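Local coordinates for protein metallo-beta-lactamase 1 (Acinetobacter baumannii, PDB 5MMD) that probably hydrolyses beta-lactam antibiotics to substituted beta-amino acids, using zinc ions held at its active site, at residues 182-187 against 212-217; 144-149 against 158-163; 17-22 against 202-207. All blocks are in the same frame, centred on the assembly; numbering follows the deposited sequence.

Overall arrangement
Interaction 2 is the buried one, its centre about 6 Å from that of the chain; interactions 1 and 3 are partly buried and lie farther out, at about 17 and 10 Å. Interaction 1 joins two helices through an alanine and long charged side chains, interaction 2 sets an aromatic ring against an amide and a valine beside the zinc site, and interaction 3 links a strand of one sheet to a loop leaving the other. Thr213 OG1 and Arg162 N, 2.9 Å apart in a probable hydrogen bond, connect interactions 1 and 2. Interactions 2 and 3 touch through Ser163 and residues 202-203; the former holds the zinc ligand Cys159, the latter follows the ligand His201.

Interaction 1. Residues 182-187 against 212-217; sequences QSARNT and HTKVLA. With ZN (zinc ion), chain D.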
loop_
_atom_site.group_PDB
_atom_site.type_symbol
_atom_site.label_atom_id
_atom_site.label_comp_id
_atom_site.label_asym_id
_atom_site.label_seq_id
_atom_site.Cartn_x
_atom_site.Cartn_y
_atom_site.Cartn_z
ATOM N N GLN A 182 9.292 -14.170 9.166
ATOM C CA GLN A 182 8.884 -13.737 10.502
ATOM C C GLN A 182 7.969 -12.522 10.386
ATOM O O GLN A 182 7.027 -12.380 11.155
ATOM C CB GLN A 182 10.066 -13.419 11.416
ATOM C CG GLN A 182 9.620 -13.149 12.887
ATOM O OE1 GLN A 182 9.108 -15.436 13.520
ATOM N NE2 GLN A 182 7.483 -13.917 13.861
ATOM N N SER A 183 8.206 -11.647 9.418
ATOM C CA SER A 183 7.320 -10.501 9.300
ATOM C C SER A 183 5.911 -10.910 8.931
ATOM O O SER A 183 4.951 -10.294 9.371
ATOM C CB SER A 183 7.847 -9.517 8.268
ATOM O OG SER A 183 9.168 -9.175 8.630
ATOM N N ALA A 184 5.807 -11.915 8.073
ATOM C CA ALA A 184 4.519 -12.461 7.645
ATOM C C ALA A 184 3.805 -13.105 8.835
ATOM O O ALA A 184 2.582 -12.942 9.030
ATOM C CB ALA A 184 4.740 -13.469 6.539
ATOM N N ARG A 185 4.582 -13.846 9.622
ATOM C CA ARG A 185 4.093 -14.441 10.844
ATOM C C ARG A 185 3.598 -13.369 11.796
ATOM O O ARG A 185 2.568 -13.557 12.428
ATOM C CB ARG A 185 5.177 -15.263 11.529
ATOM C CG ARG A 185 5.580 -16.532 10.802
ATOM C CD ARG A 185 6.907 -17.050 11.341
ATOM N NE ARG A 185 7.485 -18.098 10.503
ATOM C CZ ARG A 185 8.770 -18.441 10.532
ATOM N NH1 ARG A 185 9.610 -17.810 11.349
ATOM N NH2 ARG A 185 9.220 -19.410 9.737
ATOM N N ASN A 186 4.317 -12.249 11.900
ATOM C CA ASN A 186 3.877 -11.156 12.786
ATOM C C ASN A 186 2.480 -10.686 12.388
ATOM O O ASN A 186 1.620 -10.474 13.229
ATOM C CB ASN A 186 4.853 -9.965 12.742
ATOM C CG ASN A 186 6.165 -10.260 13.437
ATOM O OD1 ASN A 186 6.218 -11.060 14.382
ATOM N ND2 ASN A 186 7.241 -9.595 12.987
ATOM N N THR A 187 2.270 -10.545 11.088
ATOM C CA THR A 187 1.036 -10.004 10.537
ATOM C C THR A 187 -0.146 -10.980 10.725
ATOM O O THR A 187 -1.272 -10.568 11.066
ATOM C CB THR A 187 1.232 -9.675 9.050
ATOM O OG1 THR A 187 2.356 -8.779 8.902
ATOM C CG2 THR A 187 -0.014 -9.047 8.457
ATOM N N HIS A 212 -0.707 -17.538 2.540
ATOM C CA HIS A 212 -0.078 -17.731 1.240
ATOM C C HIS A 212 1.283 -16.997 1.181
ATOM O O HIS A 212 2.290 -17.549 0.761
ATOM C CB HIS A 212 -1.047 -17.248 0.144
ATOM C CG HIS A 212 -0.493 -17.319 -1.251
ATOM N ND1 HIS A 212 -0.145 -18.498 -1.873
ATOM C CD2 HIS A 212 -0.212 -16.338 -2.141
ATOM C CE1 HIS A 212 0.304 -18.242 -3.085
ATOM N NE2 HIS A 212 0.287 -16.932 -3.264
ATOM N N THR A 213 1.309 -15.737 1.598
ATOM C CA THR A 213 2.539 -14.963 1.550
ATOM C C THR A 213 3.627 -15.519 2.509
ATOM O O THR A 213 4.804 -15.618 2.125
ATOM C CB THR A 213 2.278 -13.496 1.881
ATOM O OG1 THR A 213 1.384 -12.937 0.898
ATOM C CG2 THR A 213 3.585 -12.714 1.867
ATOM N N LYS A 214 3.225 -15.948 3.701
ATOM C CA LYS A 214 4.163 -16.592 4.606
ATOM C C LYS A 214 4.822 -17.810 3.949
ATOM O O LYS A 214 6.036 -17.969 4.070
ATOM C CB LYS A 214 3.505 -17.042 5.911
ATOM C CG LYS A 214 4.522 -17.689 6.880
ATOM C CD LYS A 214 3.901 -18.199 8.193
ATOM C CE LYS A 214 3.083 -19.487 8.035
ATOM N NZ LYS A 214 3.906 -20.716 7.693
ATOM N N VAL A 215 4.018 -18.679 3.320
ATOM C CA VAL A 215 4.533 -19.883 2.647
ATOM C C VAL A 215 5.511 -19.518 1.547
ATOM O O VAL A 215 6.609 -20.108 1.465
ATOM C CB VAL A 215 3.383 -20.741 2.055
ATOM C CG1 VAL A 215 3.914 -21.767 1.061
ATOM C CG2 VAL A 215 2.626 -21.389 3.177
ATOM N N LEU A 216 5.153 -18.535 0.727
ATOM C CA LEU A 216 6.023 -18.096 -0.363
ATOM C C LEU A 216 7.349 -17.557 0.190
ATOM O O LEU A 216 8.426 -17.753 -0.400
ATOM C CB LEU A 216 5.335 -17.032 -1.212
ATOM C CG LEU A 216 4.063 -17.432 -1.973
ATOM C CD1 LEU A 216 3.608 -16.321 -2.893
ATOM C CD2 LEU A 216 4.274 -18.701 -2.721
ATOM N N ALA A 217 7.273 -16.883 1.322
ATOM C CA ALA A 217 8.468 -16.268 1.907
ATOM C C ALA A 217 9.366 -17.351 2.473
ATOM O O ALA A 217 10.580 -17.337 2.248
ATOM C CB ALA A 217 8.092 -15.265 2.966
HETATM ZN ZN ZN D . -0.670 -20.425 -1.389
HETATM O O HOH W 1 -0.977 -21.308 0.970
#
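Ala184 and Lys214 bring the two helices together: the Ala184 methyl CB sits 3.7 Å from Lys214 CA and 3.8 Å from Lys214 CB. With a side chain this small at the meeting point, the CA atoms of Ala184 and Lys214 come within 5.1 Å of each other.

Beyond that point Lys214 leaves with CG anti to its backbone N (chi1 -178°), then bends at its last two torsions. Its CD comes to 3.5 Å from Arg185 CG, the two side chains crossing at about a right angle, and it also lies at the edge of the guanidinium, near that group's plane. The contact here is between methylenes, while the charged ends stay apart, Arg185 NE being 5.2 Å from Lys214 NZ. Glu218, one turn on from Lys214, probably offsets the like charges: it forms a salt bridge with Arg185 NH2 and a long, weak ion pair with Lys214 NZ.

Farther from the interface, Thr187 N and OG1 both donate to Ser183 O, reaching it from opposite faces of the carbonyl plane. At the start of 212-217, His212 ND1 binds a zinc ion at 2.1 Å. Leu216 CG lies over one face of that imidazole, displaced toward its rim, and NE2 is hydrogen-bonded to Ser166 O.

Helix 208-223 thus lies beside helix 180-190, Thr213 and Ala217 touching Trp180 at the first turn of the latter. Ser183 and Thr187, in turn, rest on Phe160 in the loop that follows strand 154-158.

Interaction 2. Residues 144-149 against 158-163; sequences NLVVWI and GCFIRS. With ZN (zinc ion), chain C.
Phe160 meets Asn144 at its CD1 edge and Val146 near CD2, both partners coming from the same side of the ring plane. Asn144 OD1 comes to the ring edge, near its plane, 3.4 Å from Phe160 CD1; the amide and ring planes are 69° apart and the side chains cross at about a right angle. At the other ortho carbon, Val146 CG1 makes an apolar contact with Phe160 CD2 at 4.0 Å, arriving obliquely.

The first torsions explain these positions. In Phe160 a chi1 of 176° turns CG away from the backbone N and carries the ring out of the loop toward the strand. Asn144 places CG between its own N and carbonyl carbon (chi1 46°), a compact rotamer that sets the amide beside CB and CD1 of Phe160. The amide is held at both ends: OD1 accepts from Thr141 N, and ND2 makes a weak hydrogen bond to Gly137 O. The Thr141 bond, with the weaker one to Gly137, probably fixes the amide's rotation, and Asn144 lies close to the zinc ligands His140 and His78.

Water 2 adds a polar link, donating to Leu145 O at 2.6 Å and accepting weakly from Phe160 N at 3.5 Å. Gly158 opens a type I turn closed by Ile161 N bonding to Gly158 O at 2.9 Å. Inside that turn Cys159 directs SG to a zinc ion at 2.4 Å, where Asp82, His201 and a water are its fellow ligands. The turn thus sends the cysteine sulfur to the metal while the next residue, Phe160, points its ring toward Asn144 and Val146.

Strand 146-149 runs between strands 131-134 and 154-158 of the five-stranded sheet. The Phe160 ring stacks on Trp180 of helix 180-190, and Ile161 packs against helix 208-223.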
loop_
_atom_site.group_PDB
_atom_site.type_symbol
_atom_site.label_atom_id
_atom_site.label_comp_id
_atom_site.label_asym_id
_atom_site.label_seq_id
_atom_site.Cartn_x
_atom_site.Cartn_y
_atom_site.Cartn_z
ATOM N N ASN A 144 8.481 -1.723 4.194
ATOM C CA ASN A 144 7.071 -1.929 3.832
ATOM C C ASN A 144 6.182 -1.906 5.082
ATOM O O ASN A 144 6.510 -2.474 6.129
ATOM C CB ASN A 144 6.803 -3.205 2.996
ATOM C CG ASN A 144 7.485 -4.479 3.504
ATOM O OD1 ASN A 144 7.769 -5.365 2.680
ATOM N ND2 ASN A 144 7.687 -4.624 4.802
ATOM N N LEU A 145 5.078 -1.177 4.938
ATOM C CA LEU A 145 4.039 -1.042 5.962
ATOM C C LEU A 145 2.719 -1.683 5.517
ATOM O O LEU A 145 2.439 -1.767 4.323
ATOM C CB LEU A 145 3.741 0.433 6.256
ATOM C CG LEU A 145 4.867 1.384 6.601
ATOM C CD1 LEU A 145 4.382 2.852 6.746
ATOM C CD2 LEU A 145 5.513 0.908 7.889
ATOM N N VAL A 146 1.910 -2.076 6.502
ATOM C CA VAL A 146 0.507 -2.450 6.278
ATOM C C VAL A 146 -0.430 -1.525 7.003
ATOM O O VAL A 146 -0.041 -0.856 7.961
ATOM C CB VAL A 146 0.195 -3.888 6.707
ATOM C CG1 VAL A 146 1.156 -4.878 6.016
ATOM C CG2 VAL A 146 0.241 -4.049 8.202
ATOM N N VAL A 147 -1.671 -1.452 6.522
ATOM C CA VAL A 147 -2.664 -0.552 7.096
ATOM C C VAL A 147 -3.952 -1.279 7.360
ATOM O O VAL A 147 -4.527 -1.885 6.450
ATOM C CB VAL A 147 -2.930 0.632 6.172
ATOM C CG1 VAL A 147 -3.900 1.575 6.793
ATOM C CG2 VAL A 147 -1.607 1.357 5.814
ATOM N N TRP A 148 -4.391 -1.199 8.608
ATOM C CA TRP A 148 -5.539 -1.925 9.127
ATOM C C TRP A 148 -6.683 -0.969 9.313
ATOM O O TRP A 148 -6.505 0.135 9.851
ATOM C CB TRP A 148 -5.172 -2.584 10.428
ATOM C CG TRP A 148 -6.226 -3.314 11.207
ATOM C CD1 TRP A 148 -6.664 -2.990 12.468
ATOM C CD2 TRP A 148 -6.908 -4.528 10.845
ATOM N NE1 TRP A 148 -7.578 -3.920 12.911
ATOM C CE2 TRP A 148 -7.759 -4.865 11.931
ATOM C CE3 TRP A 148 -6.888 -5.355 9.723
ATOM C CZ2 TRP A 148 -8.581 -5.995 11.922
ATOM C CZ3 TRP A 148 -7.724 -6.477 9.710
ATOM C CH2 TRP A 148 -8.532 -6.795 10.811
ATOM N N ILE A 149 -7.856 -1.393 8.843
ATOM C CA ILE A 149 -9.079 -0.649 9.052
ATOM C C ILE A 149 -9.922 -1.420 10.072
ATOM O O ILE A 149 -10.645 -2.345 9.703
ATOM C CB ILE A 149 -9.864 -0.472 7.764
ATOM C CG1 ILE A 149 -8.907 -0.139 6.615
ATOM C CG2 ILE A 149 -10.958 0.601 7.956
ATOM C CD1 ILE A 149 -9.605 0.065 5.308
ATOM N N GLY A 158 -0.355 -4.061 0.978
ATOM C CA GLY A 158 0.625 -3.535 0.059
ATOM C C GLY A 158 1.497 -4.649 -0.514
ATOM O O GLY A 158 1.133 -5.831 -0.506
ATOM N N CYS A 159 2.653 -4.281 -1.027
ATOM C CA CYS A 159 3.418 -5.259 -1.794
ATOM C C CYS A 159 4.107 -6.238 -0.888
ATOM O O CYS A 159 4.711 -7.178 -1.369
ATOM C CB CYS A 159 4.375 -4.548 -2.706
ATOM S SG CYS A 159 3.473 -3.373 -3.695
ATOM N N PHE A 160 3.973 -6.030 0.421
ATOM C CA PHE A 160 4.387 -6.990 1.430
ATOM C C PHE A 160 3.570 -8.273 1.351
ATOM O O PHE A 160 3.995 -9.335 1.863
ATOM C CB PHE A 160 4.226 -6.371 2.836
ATOM C CG PHE A 160 4.537 -7.310 3.969
ATOM C CD1 PHE A 160 5.841 -7.678 4.236
ATOM C CD2 PHE A 160 3.523 -7.816 4.789
ATOM C CE1 PHE A 160 6.148 -8.536 5.277
ATOM C CE2 PHE A 160 3.828 -8.664 5.845
ATOM C CZ PHE A 160 5.150 -9.030 6.078
ATOM N N ILE A 161 2.375 -8.159 0.773
ATOM C CA ILE A 161 1.449 -9.291 0.688
ATOM C C ILE A 161 1.219 -9.620 -0.757
ATOM O O ILE A 161 0.933 -8.739 -1.557
ATOM C CB ILE A 161 0.061 -9.000 1.402
ATOM C CG1 ILE A 161 0.251 -8.797 2.906
ATOM C CG2 ILE A 161 -0.949 -10.132 1.114
ATOM C CD1 ILE A 161 0.984 -9.951 3.611
ATOM N N ARG A 162 1.370 -10.898 -1.096
ATOM C CA ARG A 162 1.154 -11.380 -2.450
ATOM C C ARG A 162 -0.254 -11.909 -2.674
ATOM O O ARG A 162 -0.871 -12.475 -1.773
ATOM C CB ARG A 162 2.154 -12.486 -2.766
ATOM C CG ARG A 162 3.607 -12.003 -2.642
ATOM C CD ARG A 162 3.959 -10.975 -3.723
ATOM N NE ARG A 162 4.022 -11.622 -5.042
ATOM C CZ ARG A 162 4.059 -10.992 -6.212
ATOM N NH1 ARG A 162 4.043 -9.652 -6.290
ATOM N NH2 ARG A 162 4.145 -11.722 -7.311
ATOM N N SER A 163 -0.732 -11.737 -3.904
ATOM C CA SER A 163 -2.032 -12.249 -4.299
ATOM C C SER A 163 -2.022 -13.771 -4.346
ATOM O O SER A 163 -0.970 -14.415 -4.580
ATOM C CB SER A 163 -2.439 -11.681 -5.658
ATOM O OG SER A 163 -1.654 -12.278 -6.655
HETATM ZN ZN ZN C . 4.587 -2.801 -5.695
HETATM O O HOH W 2 3.417 -3.211 2.391
HETATM O O HOH W 3 6.607 -2.369 -5.640
#

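Interaction 3. Residues 17-22 against 202-207; sequences VFLHKS and GKIGDF
Ile204 and Leu19 carry most of the buried surface, meeting methyl to methyl with Leu19 CD1 4.2 Å from Ile204 CG2. The touch is light: the CA atoms of these two residues are 9.1 Å apart, and the side chains span the distance from both sides. Leu19 swings CG to the side opposite its N (chi1 172°), pointing from its strand toward the loop. Ile204 reaches back with its CG2 branch. Both rest on Val198 of strand 196-199, so the pair extends the apolar packing round that valine.

Gly202 is the third participant, and a polar one. Its carbonyl faces the end of Lys21, but Lys21 NZ stays 3.8 Å from Gly202 O, too far for a direct hydrogen bond. Asn35 mediates instead: its OD1 accepts from Lys21 NZ while its ND2 donates to Gly202 O. The lysine chain runs out and then bends at its last two torsions, which turns the ammonium group to that amide. Gly202 follows the zinc ligand His201 with a phi of 104°, and at its backbone angles a beta carbon would collide with the His201 carbonyl O, which accounts for the glycine.

Farther along the loop, Asp206 OD1 caps Glu208 N at the start of helix 208-223.

Strand 17-26 belongs to the seven-stranded sheet, and 202-207 leaves strand 196-199 at the edge of the five-stranded one. The contact therefore joins the two halves of the alpha-beta/beta-alpha sandwich of the metallo-beta-lactamase superfamily, where loops at one rim of the sheets, such as the one bearing His201, supply the zinc ligands.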
loop_
_atom_site.group_PDB
_atom_site.type_symbol
_atom_site.label_atom_id
_atom_site.label_comp_id
_atom_site.label_asym_id
_atom_site.label_seq_id
_atom_site.Cartn_x
_atom_site.Cartn_y
_atom_site.Cartn_z
ATOM N N VAL A 17 -15.133 1.988 1.215
ATOM C CA VAL A 17 -13.790 1.545 0.946
ATOM C C VAL A 17 -13.708 1.225 -0.522
ATOM O O VAL A 17 -14.460 0.388 -1.015
ATOM C CB VAL A 17 -13.400 0.330 1.768
ATOM C CG1 VAL A 17 -11.972 -0.044 1.456
ATOM C CG2 VAL A 17 -13.600 0.598 3.230
ATOM N N PHE A 18 -12.806 1.921 -1.197
ATOM C CA PHE A 18 -12.644 1.828 -2.648
ATOM C C PHE A 18 -11.256 1.371 -3.038
ATOM O O PHE A 18 -10.276 1.916 -2.540
ATOM C CB PHE A 18 -12.915 3.183 -3.283
ATOM C CG PHE A 18 -14.282 3.707 -2.982
ATOM C CD1 PHE A 18 -14.485 4.517 -1.863
ATOM C CD2 PHE A 18 -15.366 3.359 -3.778
ATOM C CE1 PHE A 18 -15.763 5.006 -1.561
ATOM C CE2 PHE A 18 -16.665 3.855 -3.492
ATOM C CZ PHE A 18 -16.859 4.670 -2.380
ATOM N N LEU A 19 -11.163 0.372 -3.914
ATOM C CA LEU A 19 -9.876 -0.048 -4.467
ATOM C C LEU A 19 -9.565 0.784 -5.703
ATOM O O LEU A 19 -10.393 0.879 -6.621
ATOM C CB LEU A 19 -9.917 -1.522 -4.818
ATOM C CG LEU A 19 -8.757 -2.147 -5.588
ATOM C CD1 LEU A 19 -7.663 -2.519 -4.672
ATOM C CD2 LEU A 19 -9.237 -3.375 -6.313
ATOM N N HIS A 20 -8.378 1.384 -5.757
ATOM C CA HIS A 20 -7.985 2.092 -6.963
ATOM C C HIS A 20 -6.832 1.306 -7.631
ATOM O O HIS A 20 -5.979 0.706 -6.959
ATOM C CB HIS A 20 -7.633 3.557 -6.670
ATOM C CG HIS A 20 -6.419 3.771 -5.807
ATOM N ND1 HIS A 20 -5.135 3.819 -6.321
ATOM C CD2 HIS A 20 -6.301 4.039 -4.484
ATOM C CE1 HIS A 20 -4.276 4.019 -5.342
ATOM N NE2 HIS A 20 -4.964 4.206 -4.216
ATOM N N LYS A 21 -6.852 1.276 -8.950
ATOM C CA LYS A 21 -5.934 0.443 -9.687
ATOM C C LYS A 21 -5.380 1.279 -10.783
ATOM O O LYS A 21 -6.130 1.936 -11.497
ATOM C CB LYS A 21 -6.651 -0.793 -10.203
ATOM C CG LYS A 21 -5.742 -1.850 -10.785
ATOM C CD LYS A 21 -6.567 -3.049 -11.329
ATOM C CE LYS A 21 -7.416 -3.716 -10.276
ATOM N NZ LYS A 21 -6.626 -4.436 -9.204
ATOM N N SER A 22 -4.055 1.328 -10.877
ATOM C CA SER A 22 -3.407 2.129 -11.921
ATOM C C SER A 22 -2.283 1.336 -12.530
ATOM O O SER A 22 -1.834 0.363 -11.943
ATOM C CB SER A 22 -2.882 3.450 -11.354
ATOM O OG SER A 22 -1.966 3.238 -10.309
ATOM N N GLY A 202 -2.514 -7.298 -7.790
ATOM C CA GLY A 202 -3.430 -8.423 -8.013
ATOM C C GLY A 202 -4.779 -8.313 -7.333
ATOM O O GLY A 202 -5.223 -7.230 -6.958
ATOM N N LYS A 203 -5.418 -9.467 -7.172
ATOM C CA LYS A 203 -6.817 -9.546 -6.785
ATOM C C LYS A 203 -6.944 -9.577 -5.285
ATOM O O LYS A 203 -6.128 -10.198 -4.601
ATOM C CB LYS A 203 -7.479 -10.796 -7.374
ATOM C CG LYS A 203 -7.781 -10.729 -8.846
ATOM C CD LYS A 203 -8.380 -12.053 -9.300
ATOM C CE LYS A 203 -8.589 -12.133 -10.815
ATOM N NZ LYS A 203 -8.464 -13.540 -11.367
ATOM N N ILE A 204 -7.959 -8.908 -4.760
ATOM C CA ILE A 204 -8.139 -8.889 -3.321
ATOM C C ILE A 204 -8.593 -10.298 -2.923
ATOM O O ILE A 204 -9.095 -11.061 -3.766
ATOM C CB ILE A 204 -9.145 -7.812 -2.867
ATOM C CG1 ILE A 204 -10.565 -8.100 -3.332
ATOM C CG2 ILE A 204 -8.703 -6.432 -3.404
ATOM C CD1 ILE A 204 -11.591 -7.171 -2.736
ATOM N N GLY A 205 -8.388 -10.646 -1.655
ATOM C CA GLY A 205 -8.916 -11.895 -1.138
ATOM C C GLY A 205 -9.223 -11.777 0.341
ATOM O O GLY A 205 -9.510 -10.697 0.833
ATOM N N ASP A 206 -9.162 -12.909 1.034
ATOM C CA ASP A 206 -9.394 -12.939 2.467
ATOM C C ASP A 206 -8.110 -13.278 3.223
ATOM O O ASP A 206 -7.020 -13.085 2.721
ATOM C CB ASP A 206 -10.517 -13.929 2.788
ATOM C CG ASP A 206 -10.164 -15.370 2.437
ATOM O OD1 ASP A 206 -8.981 -15.720 2.162
ATOM O OD2 ASP A 206 -11.117 -16.154 2.437
ATOM N N PHE A 207 -8.260 -13.757 4.446
ATOM C CA PHE A 207 -7.132 -13.994 5.328
ATOM C C PHE A 207 -6.122 -14.938 4.692
ATOM O O PHE A 207 -4.938 -14.892 5.054
ATOM C CB PHE A 207 -7.636 -14.561 6.667
ATOM C CG PHE A 207 -6.543 -14.923 7.636
ATOM C CD1 PHE A 207 -6.078 -13.986 8.555
ATOM C CD2 PHE A 207 -6.018 -16.206 7.670
ATOM C CE1 PHE A 207 -5.096 -14.308 9.456
ATOM C CE2 PHE A 207 -5.021 -16.535 8.579
ATOM C CZ PHE A 207 -4.565 -15.583 9.473
#